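Local coordinates for alpha-fucosidase GH29 (Fusarium graminearum, PDB 4PSR), which hydrolyses alpha-L-fucosidic linkages, releasing L-fucose as a GH29 retaining glycoside hydrolase built on a TIM barrel, at the beta-L-fucopyranose site. Residues are numbered along the deposited sequence; one frame, centred on the assembly and turned at random.

The beta-L-fucopyranose site. Residues 32, 34, 46-47, 126-127, 171, 224, 226-227, 272, 311. With FUL (beta-L-fucopyranose), chain B.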
ATOM      1  N   TYR A  32      -5.416   8.293  -1.728  1.00  8.96           N
ATOM      2  CA  TYR A  32      -6.020   8.922  -0.565  1.00  9.39           C
ATOM      3  C   TYR A  32      -5.356  10.258  -0.282  1.00  9.35           C
ATOM      4  O   TYR A  32      -4.436  10.653  -0.985  1.00  8.55           O
ATOM      5  CB  TYR A  32      -6.076   8.008   0.681  1.00  9.72           C
ATOM      6  CG  TYR A  32      -4.816   7.702   1.498  1.00 11.22           C
ATOM      7  CD1 TYR A  32      -4.934   7.480   2.861  1.00 10.26           C
ATOM      8  CD2 TYR A  32      -3.573   7.556   0.922  1.00 10.45           C
ATOM      9  CE1 TYR A  32      -3.857   7.157   3.628  1.00 12.13           C
ATOM     10  CE2 TYR A  32      -2.463   7.228   1.691  1.00 10.83           C
ATOM     11  CZ  TYR A  32      -2.614   7.017   3.032  1.00 10.64           C
ATOM     12  OH  TYR A  32      -1.484   6.656   3.775  1.00 11.89           O
ATOM     13  N   HIS A  34      -4.228  13.136   2.872  1.00 10.37           N
ATOM     14  CA  HIS A  34      -4.063  13.693   4.209  1.00  9.99           C
ATOM     15  C   HIS A  34      -4.443  15.172   4.173  1.00  9.05           C
ATOM     16  O   HIS A  34      -3.592  16.036   3.987  1.00 11.27           O
ATOM     17  CB  HIS A  34      -2.609  13.549   4.688  1.00 11.20           C
ATOM     18  CG  HIS A  34      -2.227  12.170   5.145  1.00 10.49           C
ATOM     19  ND1 HIS A  34      -2.168  11.072   4.312  1.00 10.47           N
ATOM     20  CD2 HIS A  34      -1.836  11.730   6.367  1.00  9.79           C
ATOM     21  CE1 HIS A  34      -1.774  10.015   5.009  1.00 13.79           C
ATOM     22  NE2 HIS A  34      -1.561  10.392   6.254  1.00 12.46           N
ATOM     23  N   GLU A  46       2.004  17.003   8.712  1.00 11.52           N
ATOM     24  CA  GLU A  46       0.766  16.658   9.382  1.00 12.18           C
ATOM     25  C   GLU A  46       0.933  16.359  10.873  1.00 10.57           C
ATOM     26  O   GLU A  46      -0.065  16.251  11.573  1.00 11.64           O
ATOM     27  CB  GLU A  46       0.087  15.475   8.667  1.00 13.08           C
ATOM     28  CG  GLU A  46       0.746  14.106   8.862  1.00 13.35           C
ATOM     29  CD  GLU A  46       2.101  13.900   8.205  1.00 11.88           C
ATOM     30  OE1 GLU A  46       2.482  14.639   7.277  1.00 13.13           O
ATOM     31  OE2 GLU A  46       2.799  12.950   8.645  1.00 15.69           O
ATOM     32  N   TRP A  47       2.183  16.214  11.357  1.00 10.28           N
ATOM     33  CA  TRP A  47       2.434  16.104  12.803  1.00 10.66           C
ATOM     34  C   TRP A  47       2.492  17.468  13.500  1.00 12.48           C
ATOM     35  O   TRP A  47       2.733  17.517  14.698  1.00 11.82           O
ATOM     36  CB  TRP A  47       3.689  15.266  13.114  1.00 11.82           C
ATOM     37  CG  TRP A  47       3.461  13.777  13.027  1.00 12.63           C
ATOM     38  CD1 TRP A  47       2.594  13.099  12.202  1.00 14.19           C
ATOM     39  CD2 TRP A  47       4.103  12.769  13.835  1.00 12.53           C
ATOM     40  NE1 TRP A  47       2.659  11.741  12.455  1.00 12.75           N
ATOM     41  CE2 TRP A  47       3.577  11.517  13.456  1.00 12.75           C
ATOM     42  CE3 TRP A  47       5.083  12.812  14.834  1.00 14.07           C
ATOM     43  CZ2 TRP A  47       3.985  10.317  14.063  1.00 13.05           C
ATOM     44  CZ3 TRP A  47       5.488  11.619  15.435  1.00 15.98           C
ATOM     45  CH2 TRP A  47       4.938  10.397  15.053  1.00 14.12           C
ATOM     46  N   HIS A 126      -7.092  11.618  11.490  1.00  9.52           N
ATOM     47  CA  HIS A 126      -5.665  11.360  11.672  1.00 10.05           C
ATOM     48  C   HIS A 126      -5.381  11.157  13.179  1.00  9.64           C
ATOM     49  O   HIS A 126      -6.219  10.617  13.868  1.00 10.94           O
ATOM     50  CB  HIS A 126      -4.850  12.471  10.995  1.00 10.58           C
ATOM     51  CG  HIS A 126      -3.444  12.085  10.719  1.00  9.20           C
ATOM     52  ND1 HIS A 126      -2.402  12.517  11.512  1.00 11.60           N
ATOM     53  CD2 HIS A 126      -2.907  11.243   9.810  1.00 10.25           C
ATOM     54  CE1 HIS A 126      -1.272  11.993  11.065  1.00 13.23           C
ATOM     55  NE2 HIS A 126      -1.553  11.207  10.038  1.00 11.94           N
ATOM     56  N   HIS A 127      -4.197  11.551  13.666  1.00 10.48           N
ATOM     57  CA  HIS A 127      -3.838  11.395  15.080  1.00 10.16           C
ATOM     58  C   HIS A 127      -4.348  12.554  15.957  1.00 10.33           C
ATOM     59  O   HIS A 127      -4.234  12.462  17.183  1.00 10.74           O
ATOM     60  CB  HIS A 127      -2.304  11.391  15.288  1.00 10.41           C
ATOM     61  CG  HIS A 127      -1.515  10.358  14.527  1.00  9.20           C
ATOM     62  ND1 HIS A 127      -1.889   9.033  14.367  1.00 10.67           N
ATOM     63  CD2 HIS A 127      -0.295  10.478  13.945  1.00 10.69           C
ATOM     64  CE1 HIS A 127      -0.923   8.396  13.720  1.00 10.32           C
ATOM     65  NE2 HIS A 127       0.043   9.247  13.434  1.00 11.72           N
ATOM     66  N   HIS A 171      -6.446   6.977  11.887  1.00 10.01           N
ATOM     67  CA  HIS A 171      -5.179   6.991  12.614  1.00  8.80           C
ATOM     68  C   HIS A 171      -5.411   7.374  14.101  1.00 11.35           C
ATOM     69  O   HIS A 171      -4.571   8.020  14.732  1.00 10.81           O
ATOM     70  CB  HIS A 171      -4.133   7.963  11.993  1.00 10.80           C
ATOM     71  CG  HIS A 171      -4.080   8.027  10.484  1.00 10.78           C
ATOM     72  ND1 HIS A 171      -2.893   7.958   9.789  1.00 10.07           N
ATOM     73  CD2 HIS A 171      -5.048   8.232   9.549  1.00 11.08           C
ATOM     74  CE1 HIS A 171      -3.127   8.124   8.492  1.00 11.36           C
ATOM     75  NE2 HIS A 171      -4.427   8.295   8.323  1.00 11.29           N
ATOM     76  N   TRP A 224      -8.415   1.521   6.455  1.00  9.90           N
ATOM     77  CA  TRP A 224      -6.969   1.565   6.634  1.00  9.69           C
ATOM     78  C   TRP A 224      -6.714   2.075   8.042  1.00 10.56           C
ATOM     79  O   TRP A 224      -7.323   3.061   8.467  1.00 10.02           O
ATOM     80  CB  TRP A 224      -6.432   2.508   5.565  1.00  9.57           C
ATOM     81  CG  TRP A 224      -4.962   2.797   5.465  1.00  9.83           C
ATOM     82  CD1 TRP A 224      -4.139   2.410   4.436  1.00  9.61           C
ATOM     83  CD2 TRP A 224      -4.159   3.619   6.316  1.00 10.28           C
ATOM     84  NE1 TRP A 224      -2.890   2.939   4.597  1.00 11.12           N
ATOM     85  CE2 TRP A 224      -2.859   3.676   5.746  1.00 10.72           C
ATOM     86  CE3 TRP A 224      -4.395   4.302   7.520  1.00  9.42           C
ATOM     87  CZ2 TRP A 224      -1.800   4.374   6.339  1.00 11.93           C
ATOM     88  CZ3 TRP A 224      -3.330   4.997   8.118  1.00 11.55           C
ATOM     89  CH2 TRP A 224      -2.052   5.022   7.519  1.00 12.83           C
ATOM     90  N   ASP A 226      -3.702   3.078  11.114  1.00 12.43           N
ATOM     91  CA  ASP A 226      -2.329   3.399  11.458  1.00 10.35           C
ATOM     92  C   ASP A 226      -1.892   2.639  12.722  1.00 11.89           C
ATOM     93  O   ASP A 226      -2.660   1.895  13.290  1.00 11.43           O
ATOM     94  CB  ASP A 226      -2.162   4.922  11.635  1.00 10.38           C
ATOM     95  CG  ASP A 226      -0.796   5.421  11.229  1.00 12.51           C
ATOM     96  OD1 ASP A 226       0.136   4.570  11.098  1.00 14.30           O
ATOM     97  OD2 ASP A 226      -0.631   6.631  11.048  1.00 12.73           O
ATOM     98  N   PHE A 227      -0.643   2.875  13.100  1.00 12.70           N
ATOM     99  CA  PHE A 227       0.042   2.156  14.184  1.00 10.08           C
ATOM    100  C   PHE A 227      -0.537   2.485  15.556  1.00 12.71           C
ATOM    101  O   PHE A 227      -1.462   3.291  15.683  1.00 13.45           O
ATOM    102  CB  PHE A 227       1.547   2.465  14.154  1.00 11.85           C
ATOM    103  CG  PHE A 227       1.926   3.775  14.775  1.00 12.56           C
ATOM    104  CD1 PHE A 227       2.525   3.817  16.017  1.00 15.01           C
ATOM    105  CD2 PHE A 227       1.690   4.980  14.133  1.00 17.75           C
ATOM    106  CE1 PHE A 227       2.879   5.030  16.615  1.00 14.98           C
ATOM    107  CE2 PHE A 227       2.048   6.191  14.729  1.00 18.57           C
ATOM    108  CZ  PHE A 227       2.648   6.209  15.979  1.00 16.41           C
ATOM    109  N   LYS A 272      -0.503  -1.388   9.970  1.00 11.19           N
ATOM    110  CA  LYS A 272       0.932  -1.239   9.667  1.00 10.45           C
ATOM    111  C   LYS A 272       1.675  -2.561   9.893  1.00 11.71           C
ATOM    112  O   LYS A 272       1.448  -3.243  10.877  1.00 12.40           O
ATOM    113  CB  LYS A 272       1.565  -0.088  10.439  1.00 12.22           C
ATOM    114  CG  LYS A 272       1.017   1.267  10.049  1.00 11.20           C
ATOM    115  CD  LYS A 272       1.363   1.622   8.586  1.00 13.88           C
ATOM    116  CE  LYS A 272       0.918   3.019   8.190  1.00 14.80           C
ATOM    117  NZ  LYS A 272       1.753   4.047   8.849  1.00 13.63           N
ATOM    118  N   TRP A 311       3.177  14.366   4.378  1.00 12.89           N
ATOM    119  CA  TRP A 311       1.932  13.793   3.810  1.00 12.66           C
ATOM    120  C   TRP A 311       0.874  14.886   3.573  1.00 12.20           C
ATOM    121  O   TRP A 311      -0.036  14.719   2.757  1.00 12.26           O
ATOM    122  CB  TRP A 311       1.346  12.658   4.687  1.00 14.36           C
ATOM    123  CG  TRP A 311       2.294  11.520   4.865  1.00 14.91           C
ATOM    124  CD1 TRP A 311       3.312  11.456   5.763  1.00 15.90           C
ATOM    125  CD2 TRP A 311       2.326  10.281   4.132  1.00 15.98           C
ATOM    126  NE1 TRP A 311       3.979  10.277   5.639  1.00 16.43           N
ATOM    127  CE2 TRP A 311       3.396   9.531   4.643  1.00 17.48           C
ATOM    128  CE3 TRP A 311       1.549   9.731   3.101  1.00 12.09           C
ATOM    129  CZ2 TRP A 311       3.722   8.268   4.159  1.00 14.54           C
ATOM    130  CZ3 TRP A 311       1.861   8.468   2.628  1.00 11.83           C
ATOM    131  CH2 TRP A 311       2.947   7.757   3.145  1.00 14.19           C
TER
HETATM  132  C1  FUL B 622       2.308   7.350   9.747  1.00 13.49           C
HETATM  133  C2  FUL B 622       1.683   8.603  10.327  1.00 16.14           C
HETATM  134  O2  FUL B 622       2.253   8.958  11.597  1.00 13.61           O
HETATM  135  C3  FUL B 622       1.922   9.692   9.315  1.00 13.34           C
HETATM  136  O3  FUL B 622       1.431  10.910   9.830  1.00 12.57           O
HETATM  137  C4  FUL B 622       1.208   9.295   8.048  1.00 13.81           C
HETATM  138  O4  FUL B 622      -0.195   9.253   8.290  1.00 13.00           O
HETATM  139  C5  FUL B 622       1.724   7.939   7.584  1.00 14.89           C
HETATM  140  C6  FUL B 622       1.005   7.423   6.356  1.00 15.82           C
HETATM  141  O5  FUL B 622       1.613   6.939   8.593  1.00 13.26           O
HETATM  142  O1  FUL B 622       2.190   6.317  10.691  1.00 15.10           O
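One face of the Trp311 indole carries the apolar side of the sugar: the methyl carbon C6 of FUL sits 3.5 Å from the centroid of the six-membered ring, towards the rim, and C4 lies over the five-membered ring. The methyl also meets the Tyr32 hydroxyl and the rim of Trp224. His34 has CB of Trp311 over the centre of one face and presents its edge to FUL; His171 is clamped between the edge of His126 and the rim of Trp224. The axial O4 is held by NE2 of His34 at 2.7 Å and by NE2 of His126 at 3.0 Å, both nearly straight. O2 bonds to NE2 of His127 and accepts NE1 of Trp47, in the indole plane, at 2.9 Å. O3 donates to OE2 of Glu46 on its anti lone pair (2.7 Å); this chain bends at chi2 (-69°), and its OE1 accepts the backbone N of Trp311, tying this carboxylate to the platform backbone. At the anomeric end, O1 bonds to OD1 of Asp226 on the syn lone pair at 2.7 Å. OD1 also receives the backbone N of Phe227 and NZ of Lys272, both from above the carboxylate plane, while ND1 of His171 donates to OD2; these donors should favour the ionised carboxylate. Bent at chi2 and chi4 (71°), Lys272 brings NZ to the ring oxygen O5 at 2.9 Å and salt-bridges Asp226. This is the catalytic fucose pocket in the open enzyme, holding L-fucose as the beta anomer, which forms by mutarotation of the released alpha sugar. Asp226 is the GH29 nucleophile, and the dense polar grip with the methyl-bearing face on Trp311 would favour L-fucose for hydrolysis.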